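Local coordinates for 177aa long hypothetical protein (Pyrococcus horikoshii, PDB 2CQZ) that probably hydrolyses 2'-deoxyribonucleoside 5'-monophosphates to the deoxyribonucleoside and phosphate, as a homodimeric, metal-dependent enzyme of the HD-domain superfamily, at residues 47-58 with 161-169; 63-71 with 120-128. All blocks are in the same frame, centred on the assembly; numbering follows the deposited sequence.

Overall arrangement
Both contacts lie within the all-helical HD domain, and contact 2 is nested in the loop of chain that contact 1 closes. Contact 2 pairs helices 60-69 and 118-140 near the centre of the chain; it is a buried seam of apolar side chains, alanines among them, that ends at the nickel ion. Contact 1, about 15 Å away between centres, is partly buried and lies toward the periphery, where the end of helix 33-53 meets the start of helix 166-173; leucines fill its inner side, and a salt bridge and a tyrosine face its outer side. The two join through Leu122, against which Leu47, Leu51 and Leu161 pack, and through a probable hydrogen bond from Leu161 N to Gln121 OE1.

Contact 1 of 2, residues 47-58 with 161-169; sequences LADVLEKRGKRI and LSKYLEDIL
The guanidinium of Arg54 grips the carboxylate of Asp167 end-on, NH2 lying 2.8 Å from Asp167 OD2 and NH1 bonding to OD1, and this salt bridge ties the residue just past helix 33-53 to the first turn of helix 166-173 in the all-helical HD domain. The two groups are not coplanar: their planes stand 48° apart, and although both oxygens lie near the guanidinium plane, NH2 meets OD2 from above the carboxylate. NH1 also lies against the backbone carbonyl Tyr164 O, modelled too close for the length of that bond to be trusted. An extended chain from CG to NE carries the arginine across, and Val50 CG1 covers one guanidinium face, 3.5 Å above the plane.

Beneath this polar edge, Leu51 divides its two methyls. CD1 meets Leu161 CD2, while CD2 touches both Tyr164 CB, at 3.6 Å, and Leu165 CD2. Farther along, Leu47 CD2 touches Leu165 CD2 and, at 4.0 Å, Ile168 CD1. Leu47 and Leu161 also pack on Leu122 of helix 118-140, which continues this apolar layer inward, whereas Ile168 reaches Ile5 of the second subunit.

Just past Gly55, Lys56 lies over one face of the tyrosine. Its CG lies anti to the backbone N (chi1 -175°) and the chain then bends at chi2, laying the methylenes across the ring. Lys56 CB sits 4.0 Å from the Tyr164 ring centroid in a CH-pi contact, and CD comes to 3.8 Å from Tyr164 OH.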
ATOM      1  N   LEU A  47     -14.740  26.111 -12.796  1.00 33.13           N
ATOM      2  CA  LEU A  47     -14.942  27.482 -12.322  1.00 33.56           C
ATOM      3  C   LEU A  47     -14.845  28.486 -13.458  1.00 34.37           C
ATOM      4  O   LEU A  47     -15.623  29.432 -13.521  1.00 33.78           O
ATOM      5  CB  LEU A  47     -13.922  27.845 -11.240  1.00 33.17           C
ATOM      6  CG  LEU A  47     -14.077  27.139  -9.893  1.00 34.26           C
ATOM      7  CD1 LEU A  47     -12.998  27.626  -8.941  1.00 37.37           C
ATOM      8  CD2 LEU A  47     -15.454  27.416  -9.318  1.00 34.68           C
ATOM      9  N   ALA A  48     -13.890  28.281 -14.361  1.00 35.48           N
ATOM     10  CA  ALA A  48     -13.725  29.185 -15.490  1.00 36.90           C
ATOM     11  C   ALA A  48     -15.039  29.348 -16.247  1.00 38.77           C
ATOM     12  O   ALA A  48     -15.388  30.455 -16.641  1.00 39.69           O
ATOM     13  CB  ALA A  48     -12.644  28.666 -16.420  1.00 37.13           C
ATOM     14  N   ASP A  49     -15.763  28.250 -16.450  1.00 40.69           N
ATOM     15  CA  ASP A  49     -17.048  28.295 -17.142  1.00 43.59           C
ATOM     16  C   ASP A  49     -18.072  29.079 -16.315  1.00 43.67           C
ATOM     17  O   ASP A  49     -18.834  29.876 -16.860  1.00 44.32           O
ATOM     18  CB  ASP A  49     -17.566  26.875 -17.405  1.00 44.34           C
ATOM     19  CG  ASP A  49     -16.719  26.121 -18.430  1.00 53.98           C
ATOM     20  OD1 ASP A  49     -16.920  24.891 -18.605  1.00 58.89           O
ATOM     21  OD2 ASP A  49     -15.850  26.759 -19.069  1.00 63.65           O
ATOM     22  N   VAL A  50     -18.093  28.857 -15.001  1.00 43.53           N
ATOM     23  CA  VAL A  50     -19.026  29.578 -14.147  1.00 43.03           C
ATOM     24  C   VAL A  50     -18.737  31.066 -14.279  1.00 43.68           C
ATOM     25  O   VAL A  50     -19.655  31.868 -14.471  1.00 44.49           O
ATOM     26  CB  VAL A  50     -18.883  29.164 -12.672  1.00 42.52           C
ATOM     27  CG1 VAL A  50     -19.722  30.075 -11.788  1.00 43.37           C
ATOM     28  CG2 VAL A  50     -19.333  27.735 -12.497  1.00 43.81           C
ATOM     29  N   LEU A  51     -17.457  31.427 -14.183  1.00 44.52           N
ATOM     30  CA  LEU A  51     -17.034  32.818 -14.303  1.00 45.62           C
ATOM     31  C   LEU A  51     -17.435  33.381 -15.664  1.00 46.55           C
ATOM     32  O   LEU A  51     -17.823  34.542 -15.761  1.00 47.57           O
ATOM     33  CB  LEU A  51     -15.515  32.943 -14.102  1.00 45.04           C
ATOM     34  CG  LEU A  51     -15.002  32.656 -12.682  1.00 44.31           C
ATOM     35  CD1 LEU A  51     -13.493  32.793 -12.625  1.00 42.54           C
ATOM     36  CD2 LEU A  51     -15.657  33.626 -11.702  1.00 45.35           C
ATOM     37  N   GLU A  52     -17.348  32.565 -16.714  1.00 47.22           N
ATOM     38  CA  GLU A  52     -17.740  33.027 -18.048  1.00 49.31           C
ATOM     39  C   GLU A  52     -19.224  33.394 -18.078  1.00 48.84           C
ATOM     40  O   GLU A  52     -19.588  34.453 -18.584  1.00 49.40           O
ATOM     41  CB  GLU A  52     -17.499  31.961 -19.130  1.00 50.00           C
ATOM     42  CG  GLU A  52     -16.048  31.504 -19.318  1.00 57.58           C
ATOM     43  CD  GLU A  52     -15.881  30.610 -20.553  1.00 66.18           C
ATOM     44  OE1 GLU A  52     -16.881  29.968 -20.974  1.00 72.24           O
ATOM     45  OE2 GLU A  52     -14.753  30.533 -21.098  1.00 63.90           O
ATOM     46  N   LYS A  53     -20.092  32.527 -17.559  1.00 48.66           N
ATOM     47  CA  LYS A  53     -21.522  32.855 -17.567  1.00 48.76           C
ATOM     48  C   LYS A  53     -21.853  33.987 -16.600  1.00 48.00           C
ATOM     49  O   LYS A  53     -23.002  34.438 -16.556  1.00 48.57           O
ATOM     50  CB  LYS A  53     -22.414  31.702 -17.118  1.00 49.03           C
ATOM     51  CG  LYS A  53     -22.082  30.282 -17.555  1.00 51.19           C
ATOM     52  CD  LYS A  53     -23.161  29.339 -16.938  1.00 53.76           C
ATOM     53  CE  LYS A  53     -22.735  27.873 -16.992  1.00 56.14           C
ATOM     54  NZ  LYS A  53     -21.983  27.439 -15.762  1.00 53.92           N
ATOM     55  N   ARG A  54     -20.894  34.414 -15.786  1.00 46.76           N
ATOM     56  CA  ARG A  54     -21.196  35.476 -14.843  1.00 45.92           C
ATOM     57  C   ARG A  54     -20.579  36.818 -15.198  1.00 45.18           C
ATOM     58  O   ARG A  54     -20.416  37.678 -14.334  1.00 43.73           O
ATOM     59  CB  ARG A  54     -20.799  35.057 -13.430  1.00 45.34           C
ATOM     60  CG  ARG A  54     -21.687  33.946 -12.885  1.00 46.49           C
ATOM     61  CD  ARG A  54     -21.356  33.590 -11.443  1.00 46.15           C
ATOM     62  NE  ARG A  54     -22.210  32.507 -10.961  1.00 47.45           N
ATOM     63  CZ  ARG A  54     -22.074  31.909  -9.782  1.00 47.65           C
ATOM     64  NH1 ARG A  54     -21.110  32.289  -8.948  1.00 49.06           N
ATOM     65  NH2 ARG A  54     -22.903  30.932  -9.435  1.00 41.83           N
ATOM     66  N   GLY A  55     -20.255  37.006 -16.473  1.00 45.22           N
ATOM     67  CA  GLY A  55     -19.685  38.271 -16.892  1.00 46.03           C
ATOM     68  C   GLY A  55     -18.189  38.419 -16.682  1.00 46.60           C
ATOM     69  O   GLY A  55     -17.555  39.276 -17.302  1.00 47.00           O
ATOM     70  N   LYS A  56     -17.607  37.607 -15.808  1.00 46.74           N
ATOM     71  CA  LYS A  56     -16.172  37.710 -15.579  1.00 46.82           C
ATOM     72  C   LYS A  56     -15.421  36.927 -16.665  1.00 47.43           C
ATOM     73  O   LYS A  56     -15.462  35.697 -16.691  1.00 46.63           O
ATOM     74  CB  LYS A  56     -15.825  37.179 -14.187  1.00 46.17           C
ATOM     75  CG  LYS A  56     -14.369  37.363 -13.801  1.00 46.91           C
ATOM     76  CD  LYS A  56     -13.937  38.821 -13.883  1.00 46.21           C
ATOM     77  CE  LYS A  56     -12.525  38.992 -13.324  1.00 46.75           C
ATOM     78  NZ  LYS A  56     -11.983  40.372 -13.449  1.00 43.16           N
ATOM     79  N   ARG A  57     -14.753  37.647 -17.568  1.00 48.24           N
ATOM     80  CA  ARG A  57     -14.008  37.002 -18.650  1.00 48.91           C
ATOM     81  C   ARG A  57     -12.644  36.520 -18.166  1.00 47.25           C
ATOM     82  O   ARG A  57     -11.929  37.252 -17.489  1.00 47.40           O
ATOM     83  CB  ARG A  57     -13.797  37.957 -19.828  1.00 50.48           C
ATOM     84  CG  ARG A  57     -13.522  37.261 -21.182  1.00 54.50           C
ATOM     85  CD  ARG A  57     -12.982  35.841 -21.057  1.00 60.00           C
ATOM     86  NE  ARG A  57     -12.410  35.354 -22.305  1.00 62.75           N
ATOM     87  CZ  ARG A  57     -11.301  35.852 -22.847  1.00 64.84           C
ATOM     88  NH1 ARG A  57     -10.657  36.858 -22.254  1.00 63.69           N
ATOM     89  NH2 ARG A  57     -10.793  35.301 -23.947  1.00 65.39           N
ATOM     90  N   ILE A  58     -12.295  35.282 -18.508  1.00 45.32           N
ATOM     91  CA  ILE A  58     -11.010  34.700 -18.114  1.00 43.35           C
ATOM     92  C   ILE A  58     -10.225  34.214 -19.339  1.00 41.00           C
ATOM     93  O   ILE A  58     -10.814  33.832 -20.353  1.00 41.67           O
ATOM     94  CB  ILE A  58     -11.213  33.476 -17.170  1.00 44.24           C
ATOM     95  CG1 ILE A  58     -11.837  33.938 -15.840  1.00 44.36           C
ATOM     96  CG2 ILE A  58      -9.898  32.662 -17.075  1.00 43.86           C
ATOM     97  CD1 ILE A  58     -10.884  34.138 -14.651  1.00 47.10           C
ATOM     98  N   LEU A 161     -11.429  37.810  -6.872  1.00 40.99           N
ATOM     99  CA  LEU A 161     -12.164  36.888  -7.728  1.00 40.23           C
ATOM    100  C   LEU A 161     -13.234  36.061  -7.019  1.00 40.56           C
ATOM    101  O   LEU A 161     -14.234  35.702  -7.640  1.00 40.91           O
ATOM    102  CB  LEU A 161     -11.186  35.950  -8.441  1.00 40.27           C
ATOM    103  CG  LEU A 161     -11.772  35.139  -9.594  1.00 37.65           C
ATOM    104  CD1 LEU A 161     -12.313  36.086 -10.652  1.00 37.56           C
ATOM    105  CD2 LEU A 161     -10.701  34.244 -10.182  1.00 35.69           C
ATOM    106  N   SER A 162     -13.036  35.768  -5.733  1.00 40.14           N
ATOM    107  CA  SER A 162     -13.998  34.965  -4.969  1.00 41.02           C
ATOM    108  C   SER A 162     -15.388  35.597  -4.948  1.00 41.74           C
ATOM    109  O   SER A 162     -16.404  34.903  -4.856  1.00 41.68           O
ATOM    110  CB  SER A 162     -13.502  34.750  -3.538  1.00 40.30           C
ATOM    111  OG  SER A 162     -13.485  35.964  -2.820  1.00 37.68           O
ATOM    112  N   LYS A 163     -15.407  36.922  -5.031  1.00 42.88           N
ATOM    113  CA  LYS A 163     -16.630  37.709  -5.066  1.00 43.97           C
ATOM    114  C   LYS A 163     -17.660  37.078  -6.022  1.00 44.04           C
ATOM    115  O   LYS A 163     -18.863  37.082  -5.746  1.00 42.98           O
ATOM    116  CB  LYS A 163     -16.266  39.133  -5.510  1.00 44.74           C
ATOM    117  CG  LYS A 163     -17.217  39.754  -6.523  1.00 49.89           C
ATOM    118  CD  LYS A 163     -16.685  41.067  -7.104  1.00 56.51           C
ATOM    119  CE  LYS A 163     -17.664  41.625  -8.144  1.00 61.63           C
ATOM    120  NZ  LYS A 163     -17.280  42.959  -8.691  1.00 65.19           N
ATOM    121  N   TYR A 164     -17.183  36.532  -7.141  1.00 44.50           N
ATOM    122  CA  TYR A 164     -18.051  35.896  -8.133  1.00 44.77           C
ATOM    123  C   TYR A 164     -18.402  34.444  -7.797  1.00 45.81           C
ATOM    124  O   TYR A 164     -19.187  33.818  -8.517  1.00 45.27           O
ATOM    125  CB  TYR A 164     -17.375  35.910  -9.501  1.00 44.76           C
ATOM    126  CG  TYR A 164     -17.060  37.280 -10.039  1.00 46.01           C
ATOM    127  CD1 TYR A 164     -18.006  37.999 -10.773  1.00 48.40           C
ATOM    128  CD2 TYR A 164     -15.805  37.849  -9.838  1.00 46.06           C
ATOM    129  CE1 TYR A 164     -17.703  39.255 -11.302  1.00 50.94           C
ATOM    130  CE2 TYR A 164     -15.488  39.104 -10.357  1.00 48.96           C
ATOM    131  CZ  TYR A 164     -16.438  39.802 -11.091  1.00 52.22           C
ATOM    132  OH  TYR A 164     -16.111  41.027 -11.639  1.00 54.01           O
ATOM    133  N   LEU A 165     -17.832  33.915  -6.710  1.00 46.25           N
ATOM    134  CA  LEU A 165     -18.054  32.516  -6.322  1.00 45.88           C
ATOM    135  C   LEU A 165     -18.596  32.259  -4.923  1.00 46.38           C
ATOM    136  O   LEU A 165     -18.516  31.134  -4.423  1.00 46.74           O
ATOM    137  CB  LEU A 165     -16.747  31.748  -6.459  1.00 45.39           C
ATOM    138  CG  LEU A 165     -15.993  31.923  -7.770  1.00 45.71           C
ATOM    139  CD1 LEU A 165     -14.608  31.345  -7.607  1.00 46.28           C
ATOM    140  CD2 LEU A 165     -16.756  31.251  -8.900  1.00 45.20           C
ATOM    141  N   GLU A 166     -19.123  33.290  -4.281  1.00 47.19           N
ATOM    142  CA  GLU A 166     -19.670  33.160  -2.926  1.00 48.82           C
ATOM    143  C   GLU A 166     -20.589  31.935  -2.707  1.00 48.39           C
ATOM    144  O   GLU A 166     -20.391  31.130  -1.779  1.00 47.50           O
ATOM    145  CB  GLU A 166     -20.427  34.447  -2.585  1.00 48.45           C
ATOM    146  CG  GLU A 166     -21.484  34.296  -1.501  1.00 52.96           C
ATOM    147  CD  GLU A 166     -22.414  35.497  -1.424  1.00 57.87           C
ATOM    148  OE1 GLU A 166     -22.421  36.306  -2.381  1.00 59.42           O
ATOM    149  OE2 GLU A 166     -23.147  35.631  -0.417  1.00 59.09           O
ATOM    150  N   ASP A 167     -21.590  31.797  -3.570  1.00 47.66           N
ATOM    151  CA  ASP A 167     -22.536  30.696  -3.470  1.00 47.34           C
ATOM    152  C   ASP A 167     -21.823  29.356  -3.362  1.00 46.43           C
ATOM    153  O   ASP A 167     -22.176  28.507  -2.534  1.00 46.71           O
ATOM    154  CB  ASP A 167     -23.462  30.689  -4.687  1.00 47.77           C
ATOM    155  CG  ASP A 167     -22.706  30.507  -6.000  1.00 52.38           C
ATOM    156  OD1 ASP A 167     -21.614  31.098  -6.141  1.00 56.74           O
ATOM    157  OD2 ASP A 167     -23.207  29.788  -6.894  1.00 55.53           O
ATOM    158  N   ILE A 168     -20.823  29.163  -4.210  1.00 44.52           N
ATOM    159  CA  ILE A 168     -20.061  27.924  -4.226  1.00 42.46           C
ATOM    160  C   ILE A 168     -19.249  27.723  -2.945  1.00 42.13           C
ATOM    161  O   ILE A 168     -19.238  26.636  -2.369  1.00 39.90           O
ATOM    162  CB  ILE A 168     -19.116  27.902  -5.436  1.00 42.57           C
ATOM    163  CG1 ILE A 168     -19.938  28.002  -6.725  1.00 41.71           C
ATOM    164  CG2 ILE A 168     -18.271  26.648  -5.408  1.00 41.53           C
ATOM    165  CD1 ILE A 168     -19.111  28.166  -7.977  1.00 43.17           C
ATOM    166  N   LEU A 169     -18.566  28.775  -2.499  1.00 42.70           N
ATOM    167  CA  LEU A 169     -17.763  28.690  -1.284  1.00 43.65           C
ATOM    168  C   LEU A 169     -18.655  28.348  -0.095  1.00 43.29           C
ATOM    169  O   LEU A 169     -18.208  27.746   0.874  1.00 42.17           O
ATOM    170  CB  LEU A 169     -17.043  30.013  -1.036  1.00 43.74           C
ATOM    171  CG  LEU A 169     -16.157  30.465  -2.194  1.00 45.41           C
ATOM    172  CD1 LEU A 169     -15.469  31.780  -1.821  1.00 45.92           C
ATOM    173  CD2 LEU A 169     -15.127  29.377  -2.498  1.00 45.53           C
TER

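Contact 2 of 2, residues 63-71 with 120-128; sequences ALKMAIVHD and AQLVRIADK. With NI (nickel (II) ion), chain G.
Val123 pushes its two methyls into the surface of helix 60-69, where the backbone of that helix forms much of the hollow. CG2 comes to 3.5 Å from Ala63 O and also touches Met66 CB, while CG1 lies over Ala67 CA at 3.7 Å. With CG1 anti to the backbone N (chi1 179°), the valine spreads its branches along the opposing helix, one toward the turn of Ala63 and the other toward that of Ala67. The small alanines allow this fit, the axes of segments 63-69 and 120-128 approaching to 9.2 Å at a signed crossing angle of -45°. Replacing Val123 by an alanine would remove both gamma methyls and is likely to open a gap against Ala63 O, Met66 CB and Ala67 CA.

Leu122 and Met66 flank the valine. Leu122 CD2 rests on Ala63 CB, and Met66, its CG anti to the backbone N and the chain straight on to SD, brings SD to 3.6 Å from Ala120 CA. Tyr112 of helix 106-114 packs on Val123, and Thr44 of helix 33-53 on Ala67.

One turn beyond Val123 the contact changes from packing to coordination. Asp127 OD1 binds nickel at 2.1 Å, His70 NE2 at 2.4 Å and Asp71 OD2 at 2.3 Å, with His36 supplying a further ligand from helix 33-53. The imidazole and the Asp127 carboxylate are turned 72° apart as they converge on the ion. His70 ND1 donates to Ala67 O near the ring plane, which, with the metal bond, is consistent with a ring held in one rotation, NE2 toward the nickel. Histidine, the His-Asp pair and a distant aspartate round one metal ion form the signature site of HD-domain phosphohydrolases.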
ATOM      1  N   ALA A  63      -5.119  30.048 -17.764  1.00 32.48           N
ATOM      2  CA  ALA A  63      -5.494  29.449 -16.487  1.00 32.86           C
ATOM      3  C   ALA A  63      -5.205  27.947 -16.457  1.00 33.87           C
ATOM      4  O   ALA A  63      -4.637  27.436 -15.483  1.00 34.40           O
ATOM      5  CB  ALA A  63      -6.969  29.696 -16.206  1.00 30.91           C
ATOM      6  N   LEU A  64      -5.597  27.239 -17.517  1.00 34.64           N
ATOM      7  CA  LEU A  64      -5.376  25.802 -17.571  1.00 34.01           C
ATOM      8  C   LEU A  64      -3.896  25.451 -17.577  1.00 34.71           C
ATOM      9  O   LEU A  64      -3.488  24.491 -16.928  1.00 36.77           O
ATOM     10  CB  LEU A  64      -6.088  25.195 -18.784  1.00 33.16           C
ATOM     11  CG  LEU A  64      -7.622  25.195 -18.705  1.00 32.74           C
ATOM     12  CD1 LEU A  64      -8.191  24.533 -19.946  1.00 31.94           C
ATOM     13  CD2 LEU A  64      -8.096  24.455 -17.448  1.00 28.10           C
ATOM     14  N   LYS A  65      -3.082  26.220 -18.293  1.00 34.58           N
ATOM     15  CA  LYS A  65      -1.646  25.947 -18.307  1.00 34.29           C
ATOM     16  C   LYS A  65      -1.093  26.233 -16.926  1.00 33.31           C
ATOM     17  O   LYS A  65      -0.282  25.476 -16.397  1.00 32.69           O
ATOM     18  CB  LYS A  65      -0.915  26.824 -19.324  1.00 34.14           C
ATOM     19  CG  LYS A  65      -1.168  26.474 -20.778  1.00 36.29           C
ATOM     20  CD  LYS A  65      -0.362  27.403 -21.671  1.00 41.81           C
ATOM     21  CE  LYS A  65      -0.653  27.158 -23.138  1.00 44.60           C
ATOM     22  NZ  LYS A  65       0.239  27.972 -24.010  1.00 50.65           N
ATOM     23  N   MET A  66      -1.546  27.333 -16.338  1.00 33.43           N
ATOM     24  CA  MET A  66      -1.092  27.741 -15.012  1.00 34.41           C
ATOM     25  C   MET A  66      -1.461  26.695 -13.960  1.00 35.35           C
ATOM     26  O   MET A  66      -0.713  26.457 -13.014  1.00 36.32           O
ATOM     27  CB  MET A  66      -1.706  29.095 -14.663  1.00 34.96           C
ATOM     28  CG  MET A  66      -1.072  29.806 -13.492  1.00 36.36           C
ATOM     29  SD  MET A  66      -1.843  31.430 -13.245  1.00 42.68           S
ATOM     30  CE  MET A  66      -1.032  32.410 -14.557  1.00 35.94           C
ATOM     31  N   ALA A  67      -2.617  26.062 -14.124  1.00 35.82           N
ATOM     32  CA  ALA A  67      -3.031  25.036 -13.174  1.00 36.47           C
ATOM     33  C   ALA A  67      -2.158  23.786 -13.339  1.00 36.10           C
ATOM     34  O   ALA A  67      -1.766  23.158 -12.362  1.00 35.95           O
ATOM     35  CB  ALA A  67      -4.515  24.685 -13.382  1.00 36.10           C
ATOM     36  N   ILE A  68      -1.856  23.439 -14.584  1.00 36.04           N
ATOM     37  CA  ILE A  68      -1.051  22.262 -14.881  1.00 36.39           C
ATOM     38  C   ILE A  68       0.392  22.399 -14.398  1.00 37.10           C
ATOM     39  O   ILE A  68       1.002  21.442 -13.908  1.00 37.60           O
ATOM     40  CB  ILE A  68      -1.037  21.984 -16.408  1.00 35.28           C
ATOM     41  CG1 ILE A  68      -2.428  21.557 -16.870  1.00 35.91           C
ATOM     42  CG2 ILE A  68      -0.013  20.917 -16.737  1.00 34.49           C
ATOM     43  CD1 ILE A  68      -2.562  21.401 -18.374  1.00 35.05           C
ATOM     44  N   VAL A  69       0.923  23.605 -14.517  1.00 36.92           N
ATOM     45  CA  VAL A  69       2.303  23.877 -14.154  1.00 37.81           C
ATOM     46  C   VAL A  69       2.559  24.367 -12.719  1.00 37.74           C
ATOM     47  O   VAL A  69       3.685  24.259 -12.215  1.00 37.78           O
ATOM     48  CB  VAL A  69       2.885  24.891 -15.174  1.00 38.50           C
ATOM     49  CG1 VAL A  69       4.263  25.348 -14.755  1.00 42.38           C
ATOM     50  CG2 VAL A  69       2.942  24.247 -16.559  1.00 37.50           C
ATOM     51  N   HIS A  70       1.517  24.853 -12.046  1.00 36.60           N
ATOM     52  CA  HIS A  70       1.683  25.406 -10.709  1.00 35.88           C
ATOM     53  C   HIS A  70       2.532  24.654  -9.685  1.00 36.60           C
ATOM     54  O   HIS A  70       3.258  25.298  -8.924  1.00 36.73           O
ATOM     55  CB  HIS A  70       0.321  25.798 -10.106  1.00 36.68           C
ATOM     56  CG  HIS A  70      -0.352  24.719  -9.312  1.00 36.12           C
ATOM     57  ND1 HIS A  70      -0.978  23.638  -9.895  1.00 39.41           N
ATOM     58  CD2 HIS A  70      -0.522  24.573  -7.975  1.00 32.87           C
ATOM     59  CE1 HIS A  70      -1.503  22.873  -8.955  1.00 35.74           C
ATOM     60  NE2 HIS A  70      -1.240  23.418  -7.781  1.00 38.11           N
ATOM     61  N   ASP A  71       2.482  23.325  -9.637  1.00 35.35           N
ATOM     62  CA  ASP A  71       3.327  22.633  -8.660  1.00 35.29           C
ATOM     63  C   ASP A  71       4.452  21.865  -9.300  1.00 35.28           C
ATOM     64  O   ASP A  71       5.094  21.047  -8.648  1.00 34.18           O
ATOM     65  CB  ASP A  71       2.546  21.643  -7.816  1.00 35.50           C
ATOM     66  CG  ASP A  71       1.800  22.292  -6.698  1.00 40.37           C
ATOM     67  OD1 ASP A  71       2.402  23.027  -5.880  1.00 41.15           O
ATOM     68  OD2 ASP A  71       0.591  22.038  -6.643  1.00 46.50           O
ATOM     69  N   ALA A 120      -4.553  33.942 -12.253  1.00 33.34           N
ATOM     70  CA  ALA A 120      -3.717  33.569 -11.108  1.00 32.59           C
ATOM     71  C   ALA A 120      -4.528  33.311  -9.853  1.00 31.98           C
ATOM     72  O   ALA A 120      -4.201  32.421  -9.066  1.00 33.05           O
ATOM     73  CB  ALA A 120      -2.675  34.650 -10.831  1.00 31.69           C
ATOM     74  N   GLN A 121      -5.586  34.089  -9.657  1.00 31.09           N
ATOM     75  CA  GLN A 121      -6.426  33.914  -8.477  1.00 31.00           C
ATOM     76  C   GLN A 121      -7.308  32.694  -8.625  1.00 30.49           C
ATOM     77  O   GLN A 121      -7.546  31.976  -7.657  1.00 31.11           O
ATOM     78  CB  GLN A 121      -7.272  35.162  -8.236  1.00 31.45           C
ATOM     79  CG  GLN A 121      -6.581  36.175  -7.330  1.00 33.28           C
ATOM     80  CD  GLN A 121      -7.314  37.501  -7.252  1.00 33.30           C
ATOM     81  OE1 GLN A 121      -8.548  37.563  -7.330  1.00 34.24           O
ATOM     82  NE2 GLN A 121      -6.553  38.576  -7.076  1.00 34.69           N
ATOM     83  N   LEU A 122      -7.779  32.462  -9.846  1.00 29.75           N
ATOM     84  CA  LEU A 122      -8.615  31.311 -10.151  1.00 29.53           C
ATOM     85  C   LEU A 122      -7.874  30.009  -9.823  1.00 30.09           C
ATOM     86  O   LEU A 122      -8.418  29.106  -9.175  1.00 30.33           O
ATOM     87  CB  LEU A 122      -8.975  31.318 -11.635  1.00 30.71           C
ATOM     88  CG  LEU A 122      -9.708  30.077 -12.151  1.00 31.16           C
ATOM     89  CD1 LEU A 122     -11.027  29.944 -11.417  1.00 32.31           C
ATOM     90  CD2 LEU A 122      -9.938  30.190 -13.656  1.00 32.84           C
ATOM     91  N   VAL A 123      -6.631  29.907 -10.278  1.00 30.02           N
ATOM     92  CA  VAL A 123      -5.860  28.702 -10.025  1.00 30.44           C
ATOM     93  C   VAL A 123      -5.616  28.549  -8.536  1.00 30.42           C
ATOM     94  O   VAL A 123      -5.664  27.440  -8.003  1.00 30.11           O
ATOM     95  CB  VAL A 123      -4.493  28.730 -10.760  1.00 30.16           C
ATOM     96  CG1 VAL A 123      -3.713  27.463 -10.448  1.00 30.72           C
ATOM     97  CG2 VAL A 123      -4.711  28.871 -12.268  1.00 29.63           C
ATOM     98  N   ARG A 124      -5.355  29.670  -7.866  1.00 30.88           N
ATOM     99  CA  ARG A 124      -5.091  29.659  -6.429  1.00 30.98           C
ATOM    100  C   ARG A 124      -6.317  29.161  -5.668  1.00 30.24           C
ATOM    101  O   ARG A 124      -6.187  28.437  -4.675  1.00 29.57           O
ATOM    102  CB  ARG A 124      -4.706  31.060  -5.948  1.00 30.66           C
ATOM    103  CG  ARG A 124      -4.375  31.133  -4.478  1.00 34.10           C
ATOM    104  CD  ARG A 124      -3.029  30.502  -4.187  1.00 41.61           C
ATOM    105  NE  ARG A 124      -1.935  31.211  -4.851  1.00 43.87           N
ATOM    106  CZ  ARG A 124      -0.650  30.883  -4.729  1.00 46.75           C
ATOM    107  NH1 ARG A 124      -0.295  29.854  -3.966  1.00 48.34           N
ATOM    108  NH2 ARG A 124       0.283  31.582  -5.366  1.00 43.90           N
ATOM    109  N   ILE A 125      -7.502  29.555  -6.139  1.00 29.01           N
ATOM    110  CA  ILE A 125      -8.764  29.141  -5.528  1.00 29.87           C
ATOM    111  C   ILE A 125      -8.973  27.652  -5.785  1.00 30.72           C
ATOM    112  O   ILE A 125      -9.340  26.907  -4.874  1.00 30.78           O
ATOM    113  CB  ILE A 125      -9.960  29.934  -6.119  1.00 30.74           C
ATOM    114  CG1 ILE A 125      -9.911  31.379  -5.620  1.00 31.77           C
ATOM    115  CG2 ILE A 125     -11.294  29.276  -5.740  1.00 26.84           C
ATOM    116  CD1 ILE A 125     -10.998  32.262  -6.215  1.00 36.42           C
ATOM    117  N   ALA A 126      -8.730  27.235  -7.029  1.00 31.51           N
ATOM    118  CA  ALA A 126      -8.862  25.835  -7.435  1.00 32.24           C
ATOM    119  C   ALA A 126      -7.932  25.000  -6.568  1.00 32.42           C
ATOM    120  O   ALA A 126      -8.312  23.950  -6.042  1.00 32.96           O
ATOM    121  CB  ALA A 126      -8.484  25.675  -8.898  1.00 31.99           C
ATOM    122  N   ASP A 127      -6.709  25.487  -6.417  1.00 32.40           N
ATOM    123  CA  ASP A 127      -5.731  24.798  -5.607  1.00 33.27           C
ATOM    124  C   ASP A 127      -6.243  24.542  -4.208  1.00 32.51           C
ATOM    125  O   ASP A 127      -6.053  23.466  -3.649  1.00 32.57           O
ATOM    126  CB  ASP A 127      -4.471  25.615  -5.475  1.00 33.74           C
ATOM    127  CG  ASP A 127      -3.420  24.880  -4.716  1.00 36.94           C
ATOM    128  OD1 ASP A 127      -2.984  23.828  -5.223  1.00 46.38           O
ATOM    129  OD2 ASP A 127      -3.047  25.334  -3.618  1.00 41.42           O
ATOM    130  N   LYS A 128      -6.868  25.561  -3.634  1.00 32.37           N
ATOM    131  CA  LYS A 128      -7.391  25.467  -2.283  1.00 34.03           C
ATOM    132  C   LYS A 128      -8.643  24.609  -2.189  1.00 33.20           C
ATOM    133  O   LYS A 128      -8.835  23.884  -1.218  1.00 32.02           O
ATOM    134  CB  LYS A 128      -7.661  26.869  -1.734  1.00 34.11           C
ATOM    135  CG  LYS A 128      -6.394  27.631  -1.398  1.00 36.46           C
ATOM    136  CD  LYS A 128      -6.703  29.070  -0.984  1.00 45.30           C
ATOM    137  CE  LYS A 128      -5.428  29.857  -0.704  1.00 48.92           C
ATOM    138  NZ  LYS A 128      -4.588  29.203   0.335  1.00 50.31           N
TER
HETATM  139 NI    NI G 601      -1.164  22.854  -5.429  1.00 83.01          NI